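Local coordinates for protein AgaA (Rhizobium radiobacter, PDB 6HLX) that binds the opine agropinic acid as the periplasmic solute-binding component of an ABC transporter and delivers it for import into the bacterial cell, at residues L326-T329 and F334-N337; A341-L346 and V353-P358; A361-K366 and D373-G378. All coordinates share one frame; numbering follows the deposited sequence.

Contact 1. Residues L326-T329 and F334-N337; sequences LLAT and FQQN. With G9Z (agropinic acid), chain E.
Gln-335 and Thr-329 carry this contact, with Ala-328 adding a smaller share. The methyl CG2 of Thr-329 rests on the aliphatic root of Gln-335, CG2 to CB being 3.5 Å, and the same methyl also lies 3.7 Å from the amide oxygen OE1. A bend at chi2 (-111°) turns the Gln-335 chain so that this one methyl touches it from CB through to OE1. Ala-328 CB stands 4.0 Å from Gln-335 O, a plain van der Waals approach to the helix backbone. Beyond the packed stem, the amide reaches the ligand: Gln-335 NE2 donates a hydrogen bond of 3.0 Å to carboxylate oxygen OXT of agropinic acid. Phe-334 meets the same oxygen with the edge of its ring, its CZ 3.3 Å from OXT. A chi1 of -176° leaves Thr-329 CG2 facing Gln-335 and sends OG1 away from the backbone N, to hydrogen bonds with Pro-358 O and Gln-331 N. The contact lies just beyond the C-terminal end of strand 322-327 and near the N terminus of helix 333-347, with Trp-360 of helix 360-369 and Val-376 of strand 374-379 packed against Gln-335.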
loop_
_atom_site.group_PDB
_atom_site.type_symbol
_atom_site.label_atom_id
_atom_site.label_comp_id
_atom_site.label_asym_id
_atom_site.label_seq_id
_atom_site.Cartn_x
_atom_site.Cartn_y
_atom_site.Cartn_z
ATOM N N LEU A 326 2.556 21.543 -4.179
ATOM C CA LEU A 326 2.500 20.286 -3.415
ATOM C C LEU A 326 1.149 19.627 -3.614
ATOM O O LEU A 326 0.109 20.219 -3.296
ATOM C CB LEU A 326 2.730 20.547 -1.923
ATOM C CG LEU A 326 2.604 19.373 -0.916
ATOM C CD1 LEU A 326 3.623 18.268 -1.221
ATOM C CD2 LEU A 326 2.813 19.879 0.498
ATOM N N LEU A 327 1.183 18.384 -4.099
ATOM C CA LEU A 327 -0.040 17.599 -4.296
ATOM C C LEU A 327 -0.362 16.804 -3.042
ATOM O O LEU A 327 0.469 16.027 -2.552
ATOM C CB LEU A 327 0.110 16.644 -5.495
ATOM C CG LEU A 327 -1.040 15.657 -5.748
ATOM C CD1 LEU A 327 -2.364 16.390 -6.089
ATOM C CD2 LEU A 327 -0.660 14.631 -6.809
ATOM N N ALA A 328 -1.596 16.924 -2.568
ATOM C CA ALA A 328 -2.065 16.081 -1.469
ATOM C C ALA A 328 -3.561 15.852 -1.733
ATOM O O ALA A 328 -3.937 15.689 -2.900
ATOM C CB ALA A 328 -1.798 16.744 -0.107
ATOM N N THR A 329 -4.399 15.808 -0.697
ATOM C CA THR A 329 -5.851 15.600 -0.874
ATOM C C THR A 329 -6.585 16.277 0.261
ATOM O O THR A 329 -6.044 16.376 1.367
ATOM C CB THR A 329 -6.196 14.083 -0.937
ATOM O OG1 THR A 329 -7.606 13.890 -1.194
ATOM C CG2 THR A 329 -5.800 13.311 0.356
ATOM N N PHE A 334 -5.836 14.289 7.643
ATOM C CA PHE A 334 -4.391 14.261 7.987
ATOM C C PHE A 334 -3.498 14.621 6.796
ATOM O O PHE A 334 -2.433 15.183 6.997
ATOM C CB PHE A 334 -3.984 12.933 8.634
ATOM C CG PHE A 334 -4.019 11.731 7.715
ATOM C CD1 PHE A 334 -2.927 11.417 6.911
ATOM C CD2 PHE A 334 -5.148 10.908 7.656
ATOM C CE1 PHE A 334 -2.969 10.314 6.045
ATOM C CE2 PHE A 334 -5.177 9.793 6.804
ATOM C CZ PHE A 334 -4.087 9.502 6.014
ATOM N N GLN A 335 -3.917 14.285 5.564
ATOM C CA GLN A 335 -3.132 14.607 4.362
ATOM C C GLN A 335 -3.169 16.122 4.122
ATOM O O GLN A 335 -2.122 16.769 3.917
ATOM C CB GLN A 335 -3.714 13.869 3.152
ATOM C CG GLN A 335 -3.443 12.367 3.134
ATOM C CD GLN A 335 -2.490 11.984 2.027
ATOM O OE1 GLN A 335 -2.177 12.763 1.124
ATOM N NE2 GLN A 335 -2.021 10.754 2.077
ATOM N N GLN A 336 -4.392 16.707 4.194
ATOM C CA GLN A 336 -4.518 18.161 4.033
ATOM C C GLN A 336 -3.707 18.908 5.101
ATOM O O GLN A 336 -2.970 19.837 4.769
ATOM C CB GLN A 336 -5.986 18.585 4.110
ATOM C CG GLN A 336 -6.128 20.114 4.192
ATOM C CD GLN A 336 -7.548 20.530 3.998
ATOM O OE1 GLN A 336 -8.165 20.185 3.010
ATOM N NE2 GLN A 336 -8.085 21.284 4.933
ATOM N N ASN A 337 -3.833 18.507 6.377
ATOM C CA ASN A 337 -3.128 19.207 7.464
ATOM C C ASN A 337 -1.625 18.989 7.414
ATOM O O ASN A 337 -0.863 19.920 7.735
ATOM C CB ASN A 337 -3.734 18.857 8.822
ATOM C CG ASN A 337 -5.095 19.482 8.986
ATOM O OD1 ASN A 337 -5.334 20.626 8.578
ATOM N ND2 ASN A 337 -6.013 18.747 9.568
HETATM O OAM G9Z E . -5.324 4.954 -0.046
HETATM C CAB G9Z E . -4.956 5.898 0.667
HETATM C CAC G9Z E . -5.831 6.918 1.094
HETATM C CB G9Z E . -4.975 7.880 1.975
HETATM C CA G9Z E . -3.546 7.387 1.825
HETATM C C G9Z E . -2.928 7.197 3.102
HETATM O O G9Z E . -3.111 6.107 3.709
HETATM N N G9Z E . -3.676 6.135 1.009
HETATM C CAG G9Z E . -2.529 5.195 0.708
HETATM C CAH G9Z E . -1.687 5.736 -0.450
HETATM O OAP G9Z E . -1.117 6.967 -0.005
HETATM C CAI G9Z E . -0.574 4.773 -0.873
HETATM O OAQ G9Z E . -1.106 3.424 -0.909
HETATM C CAJ G9Z E . -0.043 5.098 -2.310
HETATM O OAR G9Z E . 0.993 4.164 -2.662
HETATM C CAK G9Z E . 0.436 6.550 -2.555
HETATM O OAT G9Z E . 0.618 6.763 -3.968
HETATM C CAL G9Z E . 1.702 6.899 -1.759
HETATM O OAS G9Z E . 2.018 8.299 -1.926
HETATM O OXT G9Z E . -2.255 8.151 3.578
#

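Contact 2. Residues A341-L346 and V353-P358; sequences AIQSEL and VKLDLP
Gln-343 reaches from helix 333-347 to the outer edge of the strand at Val-353 and gives the contact its one direct hydrogen bond, NE2 to Val-353 O at 2.9 Å. The bond is nearly straight, with an N-H...O angle of 174°, and the acceptor lies in the plane of the glutamine amide, although NE2 itself is tilted from the carbonyl plane. An extended side chain makes this possible: CG is anti to the backbone N (chi1 178°) and the chain stays stretched beyond it, so the amide comes up to the carbonyl that faces away from strand 322-327, while Gln-343 CG passes 4.1 Å from Val-353 CB. Leu-355, two residues along on the same side of the strand, lies against the amide, its CG 3.8 Å from Gln-343 NE2 and its CD1 3.9 Å from Gln-343 OE1. On the other flank of Val-353, methyl CG2 meets Leu-346 CD1 at 4.1 Å, the two side chains slanting past each other.

A water adds a second polar link on the same edge, donating to Gln-343 O and accepting from Val-353 N. Glu-345 OE1 makes a salt bridge with Lys-348 and OE2 a hydrogen bond to the backbone N of Asp-266; Glu-345 is also a zinc ligand in a structure of this protein, though that zinc is not bound to this chain here. The helix and strand segments run almost antiparallel, at 172°, with axes 8.4 Å apart, as expected of the helix and second strand in the beta-alpha-beta unit 322-327, 333-347, 351-356.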
loop_
_atom_site.group_PDB
_atom_site.type_symbol
_atom_site.label_atom_id
_atom_site.label_comp_id
_atom_site.label_asym_id
_atom_site.label_seq_id
_atom_site.Cartn_x
_atom_site.Cartn_y
_atom_site.Cartn_z
ATOM N N ALA A 341 1.009 22.123 7.048
ATOM C CA ALA A 341 2.199 22.236 7.907
ATOM C C ALA A 341 3.472 22.337 7.060
ATOM O O ALA A 341 4.310 23.206 7.326
ATOM C CB ALA A 341 2.278 21.047 8.855
ATOM N N ILE A 342 3.589 21.504 5.998
ATOM C CA ILE A 342 4.759 21.545 5.105
ATOM C C ILE A 342 4.878 22.921 4.433
ATOM O O ILE A 342 5.969 23.492 4.384
ATOM C CB ILE A 342 4.736 20.362 4.092
ATOM C CG1 ILE A 342 4.965 19.031 4.854
ATOM C CG2 ILE A 342 5.794 20.552 2.955
ATOM C CD1 ILE A 342 4.667 17.768 4.066
ATOM N N GLN A 343 3.738 23.466 3.966
ATOM C CA GLN A 343 3.677 24.771 3.316
ATOM C C GLN A 343 4.204 25.862 4.248
ATOM O O GLN A 343 5.021 26.674 3.820
ATOM C CB GLN A 343 2.227 25.074 2.906
ATOM C CG GLN A 343 2.037 26.446 2.263
ATOM C CD GLN A 343 0.580 26.728 2.051
ATOM O OE1 GLN A 343 -0.241 26.631 2.976
ATOM N NE2 GLN A 343 0.230 27.087 0.830
ATOM N N SER A 344 3.735 25.889 5.510
ATOM C CA SER A 344 4.175 26.922 6.454
ATOM C C SER A 344 5.633 26.736 6.874
ATOM O O SER A 344 6.364 27.723 6.971
ATOM C CB SER A 344 3.237 27.029 7.651
ATOM O OG SER A 344 3.062 25.773 8.276
ATOM N N GLU A 345 6.074 25.474 7.044
ATOM C CA GLU A 345 7.474 25.188 7.396
ATOM C C GLU A 345 8.445 25.610 6.296
ATOM O O GLU A 345 9.484 26.196 6.594
ATOM C CB GLU A 345 7.678 23.697 7.723
ATOM C CG GLU A 345 7.023 23.233 9.016
ATOM C CD GLU A 345 7.595 23.897 10.248
ATOM O OE1 GLU A 345 6.963 24.849 10.760
ATOM O OE2 GLU A 345 8.699 23.494 10.674
ATOM N N LEU A 346 8.115 25.318 5.031
ATOM C CA LEU A 346 9.009 25.623 3.912
ATOM C C LEU A 346 9.045 27.097 3.541
ATOM O O LEU A 346 10.066 27.557 3.022
ATOM C CB LEU A 346 8.715 24.748 2.696
ATOM C CG LEU A 346 8.940 23.234 2.893
ATOM C CD1 LEU A 346 8.779 22.501 1.569
ATOM C CD2 LEU A 346 10.330 22.923 3.524
ATOM N N VAL A 353 5.196 27.350 -1.382
ATOM C CA VAL A 353 4.407 26.178 -1.755
ATOM C C VAL A 353 2.944 26.559 -1.982
ATOM O O VAL A 353 2.355 27.194 -1.113
ATOM C CB VAL A 353 4.508 25.088 -0.645
ATOM C CG1 VAL A 353 3.622 23.875 -0.945
ATOM C CG2 VAL A 353 5.953 24.662 -0.394
ATOM N N LYS A 354 2.367 26.147 -3.121
ATOM C CA LYS A 354 0.927 26.265 -3.407
ATOM C C LYS A 354 0.372 24.840 -3.298
ATOM O O LYS A 354 1.034 23.892 -3.727
ATOM C CB LYS A 354 0.674 26.850 -4.792
ATOM C CG LYS A 354 1.164 28.308 -4.848
ATOM C CD LYS A 354 0.623 29.101 -6.022
ATOM C CE LYS A 354 0.935 30.582 -5.900
ATOM N NZ LYS A 354 0.190 31.231 -4.784
ATOM N N LEU A 355 -0.797 24.679 -2.677
ATOM C CA LEU A 355 -1.370 23.350 -2.454
ATOM C C LEU A 355 -2.419 22.945 -3.471
ATOM O O LEU A 355 -3.301 23.752 -3.822
ATOM C CB LEU A 355 -2.017 23.273 -1.054
ATOM C CG LEU A 355 -1.132 23.579 0.158
ATOM C CD1 LEU A 355 -1.922 23.455 1.442
ATOM C CD2 LEU A 355 0.103 22.681 0.195
ATOM N N ASP A 356 -2.371 21.670 -3.885
ATOM C CA ASP A 356 -3.388 21.072 -4.744
ATOM C C ASP A 356 -4.012 19.980 -3.900
ATOM O O ASP A 356 -3.344 19.013 -3.553
ATOM C CB ASP A 356 -2.793 20.532 -6.056
ATOM C CG ASP A 356 -2.368 21.681 -6.957
ATOM O OD1 ASP A 356 -3.171 22.616 -7.146
ATOM O OD2 ASP A 356 -1.223 21.658 -7.444
ATOM N N LEU A 357 -5.280 20.173 -3.522
ATOM C CA LEU A 357 -5.996 19.301 -2.591
ATOM C C LEU A 357 -7.280 18.752 -3.200
ATOM O O LEU A 357 -8.366 19.018 -2.686
ATOM C CB LEU A 357 -6.312 20.087 -1.302
ATOM C CG LEU A 357 -5.100 20.708 -0.566
ATOM C CD1 LEU A 357 -5.551 21.569 0.591
ATOM C CD2 LEU A 357 -4.080 19.642 -0.140
ATOM N N PRO A 358 -7.188 17.942 -4.265
ATOM C CA PRO A 358 -8.410 17.354 -4.840
ATOM C C PRO A 358 -8.873 16.151 -4.024
ATOM O O PRO A 358 -8.252 15.812 -3.013
ATOM C CB PRO A 358 -7.935 16.904 -6.220
ATOM C CG PRO A 358 -6.513 16.461 -5.977
ATOM C CD PRO A 358 -5.977 17.453 -4.967
HETATM O O HOH W 1 5.534 27.853 1.462
#

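Contact 3. Residues A361-K366 and D373-G378; sequences ASRMAK and DFTVMG. With G9Z (agropinic acid), chain E; EDO (1,2-ethanediol), chain B.
The agropinic acid pocket of this periplasmic binding protein is lined here by helix 360-369 and strand 374-379, and Arg-363 bridges the two. Its chain leaves the helix and bends at chi2 (-83°), bringing the guanidinium across the side chain of Thr-375 at about a right angle. Arg-363 NH1 donates to Thr-375 OG1 at 3.1 Å, the hydroxyl oxygen sitting 27° out of the guanidinium plane, and makes a weak hydrogen bond to Val-376 O. A water accepts from Arg-363 NE and donates to Val-376 O, so the carbonyl is tied to the arginine weakly at first hand and again through the water. Thr-375 OG1 is itself hydrogen-bonded to Leu-327 O, a second-shell link that would help to position the arginine.

The same guanidinium grips the sugar-derived chain of the ligand: Arg-363 NH1 reaches OAS of agropinic acid at 2.9 Å, while Arg-363 NH2 meets OAT at 2.9 Å with a straighter angle of 165°, OAT lying at the edge of the group. Met-364 SD comes within 3.7 Å of this OAT. Further along the strand the bond runs in the reverse sense, from ligand to protein, agropinic acid OAP donating to Gly-378 O at 2.7 Å.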
loop_
_atom_site.group_PDB
_atom_site.type_symbol
_atom_site.label_atom_id
_atom_site.label_comp_id
_atom_site.label_asym_id
_atom_site.label_seq_id
_atom_site.Cartn_x
_atom_site.Cartn_y
_atom_site.Cartn_z
ATOM N N ALA A 361 -9.308 10.007 -5.472
ATOM C CA ALA A 361 -9.173 9.421 -6.817
ATOM C C ALA A 361 -8.437 10.381 -7.782
ATOM O O ALA A 361 -7.587 9.930 -8.567
ATOM C CB ALA A 361 -10.542 9.049 -7.371
ATOM N N SER A 362 -8.717 11.703 -7.680
ATOM C CA SER A 362 -8.028 12.671 -8.547
ATOM C C SER A 362 -6.553 12.762 -8.179
ATOM O O SER A 362 -5.723 12.797 -9.075
ATOM C CB SER A 362 -8.681 14.048 -8.472
ATOM O OG SER A 362 -10.033 13.915 -8.894
ATOM N N ARG A 363 -6.227 12.757 -6.861
ATOM C CA ARG A 363 -4.813 12.781 -6.431
ATOM C C ARG A 363 -4.096 11.524 -7.003
ATOM O O ARG A 363 -2.997 11.637 -7.546
ATOM C CB ARG A 363 -4.739 12.798 -4.870
ATOM C CG ARG A 363 -3.316 12.759 -4.278
ATOM C CD ARG A 363 -2.746 11.343 -4.184
ATOM N NE ARG A 363 -1.398 11.377 -3.629
ATOM C CZ ARG A 363 -0.534 10.366 -3.628
ATOM N NH1 ARG A 363 0.681 10.526 -3.122
ATOM N NH2 ARG A 363 -0.883 9.183 -4.122
ATOM N N MET A 364 -4.703 10.335 -6.859
ATOM C CA MET A 364 -4.096 9.073 -7.331
ATOM C C MET A 364 -3.879 9.065 -8.834
ATOM O O MET A 364 -2.851 8.541 -9.272
ATOM C CB MET A 364 -4.960 7.838 -6.968
ATOM C CG MET A 364 -4.616 7.182 -5.686
ATOM S SD MET A 364 -2.850 6.894 -5.355
ATOM C CE MET A 364 -2.616 5.258 -5.787
ATOM N N ALA A 365 -4.840 9.606 -9.633
ATOM C CA ALA A 365 -4.687 9.657 -11.094
ATOM C C ALA A 365 -3.457 10.506 -11.424
ATOM O O ALA A 365 -2.672 10.121 -12.285
ATOM C CB ALA A 365 -5.920 10.258 -11.750
ATOM N N LYS A 366 -3.277 11.649 -10.724
ATOM C CA LYS A 366 -2.101 12.494 -10.969
ATOM C C LYS A 366 -0.817 11.792 -10.501
ATOM O O LYS A 366 0.190 11.833 -11.210
ATOM C CB LYS A 366 -2.231 13.851 -10.279
ATOM C CG LYS A 366 -3.311 14.754 -10.867
ATOM C CD LYS A 366 -3.324 16.102 -10.152
ATOM C CE LYS A 366 -3.538 17.253 -11.103
ATOM N NZ LYS A 366 -3.348 18.563 -10.424
ATOM N N ASP A 373 4.892 18.127 -8.764
ATOM C CA ASP A 373 6.270 18.573 -8.450
ATOM C C ASP A 373 6.728 17.705 -7.251
ATOM O O ASP A 373 7.778 17.071 -7.299
ATOM C CB ASP A 373 6.276 20.062 -8.067
ATOM C CG ASP A 373 5.845 21.015 -9.177
ATOM O OD1 ASP A 373 5.919 20.623 -10.356
ATOM O OD2 ASP A 373 5.412 22.148 -8.856
ATOM N N PHE A 374 5.901 17.657 -6.196
ATOM C CA PHE A 374 6.088 16.754 -5.051
ATOM C C PHE A 374 4.763 16.444 -4.424
ATOM O O PHE A 374 3.784 17.141 -4.691
ATOM C CB PHE A 374 7.156 17.204 -4.032
ATOM C CG PHE A 374 6.952 18.410 -3.141
ATOM C CD1 PHE A 374 6.301 19.553 -3.618
ATOM C CD2 PHE A 374 7.560 18.473 -1.884
ATOM C CE1 PHE A 374 6.221 20.711 -2.834
ATOM C CE2 PHE A 374 7.479 19.633 -1.100
ATOM C CZ PHE A 374 6.809 20.742 -1.583
ATOM N N THR A 375 4.685 15.322 -3.692
ATOM C CA THR A 375 3.400 14.885 -3.117
ATOM C C THR A 375 3.571 14.361 -1.719
ATOM O O THR A 375 4.625 13.798 -1.402
ATOM C CB THR A 375 2.683 13.853 -4.031
ATOM O OG1 THR A 375 1.372 13.551 -3.515
ATOM C CG2 THR A 375 3.456 12.509 -4.180
ATOM N N VAL A 376 2.564 14.622 -0.870
ATOM C CA VAL A 376 2.521 14.058 0.481
ATOM C C VAL A 376 2.420 12.524 0.302
ATOM O O VAL A 376 1.572 12.017 -0.448
ATOM C CB VAL A 376 1.336 14.620 1.298
ATOM C CG1 VAL A 376 1.130 13.842 2.598
ATOM C CG2 VAL A 376 1.557 16.111 1.587
ATOM N N MET A 377 3.281 11.799 1.015
ATOM C CA MET A 377 3.339 10.340 0.944
ATOM C C MET A 377 2.836 9.806 2.279
ATOM O O MET A 377 3.425 10.110 3.308
ATOM C CB MET A 377 4.830 9.914 0.724
ATOM C CG MET A 377 5.088 8.405 0.883
ATOM S SD MET A 377 6.809 7.949 0.538
ATOM C CE MET A 377 7.708 8.789 1.934
ATOM N N GLY A 378 1.754 9.038 2.243
ATOM C CA GLY A 378 1.183 8.327 3.386
ATOM C C GLY A 378 1.230 6.876 2.969
ATOM O O GLY A 378 0.443 6.463 2.120
HETATM O OAM G9Z E . -5.324 4.954 -0.046
HETATM C CAB G9Z E . -4.956 5.898 0.667
HETATM C CAC G9Z E . -5.831 6.918 1.094
HETATM C CB G9Z E . -4.975 7.880 1.975
HETATM C CA G9Z E . -3.546 7.387 1.825
HETATM C C G9Z E . -2.928 7.197 3.102
HETATM O O G9Z E . -3.111 6.107 3.709
HETATM N N G9Z E . -3.676 6.135 1.009
HETATM C CAG G9Z E . -2.529 5.195 0.708
HETATM C CAH G9Z E . -1.687 5.736 -0.450
HETATM O OAP G9Z E . -1.117 6.967 -0.005
HETATM C CAI G9Z E . -0.574 4.773 -0.873
HETATM O OAQ G9Z E . -1.106 3.424 -0.909
HETATM C CAJ G9Z E . -0.043 5.098 -2.310
HETATM O OAR G9Z E . 0.993 4.164 -2.662
HETATM C CAK G9Z E . 0.436 6.550 -2.555
HETATM O OAT G9Z E . 0.618 6.763 -3.968
HETATM C CAL G9Z E . 1.702 6.899 -1.759
HETATM O OAS G9Z E . 2.018 8.299 -1.926
HETATM O OXT G9Z E . -2.255 8.151 3.578
HETATM C C1 EDO B . 8.077 18.383 -14.219
HETATM O O1 EDO B . 8.605 19.693 -14.277
HETATM C C2 EDO B . 7.808 18.015 -12.740
HETATM O O2 EDO B . 6.772 18.822 -12.205
HETATM O O HOH W 2 -0.832 12.964 -1.301
#

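Read from the N terminus, the three contacts follow in series, none nested within or crossing another. Contact 1 closes the short turn from strand 322-327 into helix 333-347; contact 2 closes the connection from that helix to strand 351-356; contact 3 closes the loop between helix 360-369 and strand 374-379. Helix 333-347 is shared by contacts 1 and 2. All three reach one mixed sheet, in which strand 322-327 lies between strands 351-356 and 374-379, and Phe-374 of contact 3 packs on Leu-346 and Val-353 of contact 2. Contact 1 meets the ring carboxylate of agropinic acid and contact 3 the hydroxyls along its open chain, whereas contact 2 lies farther from the centre of the chain.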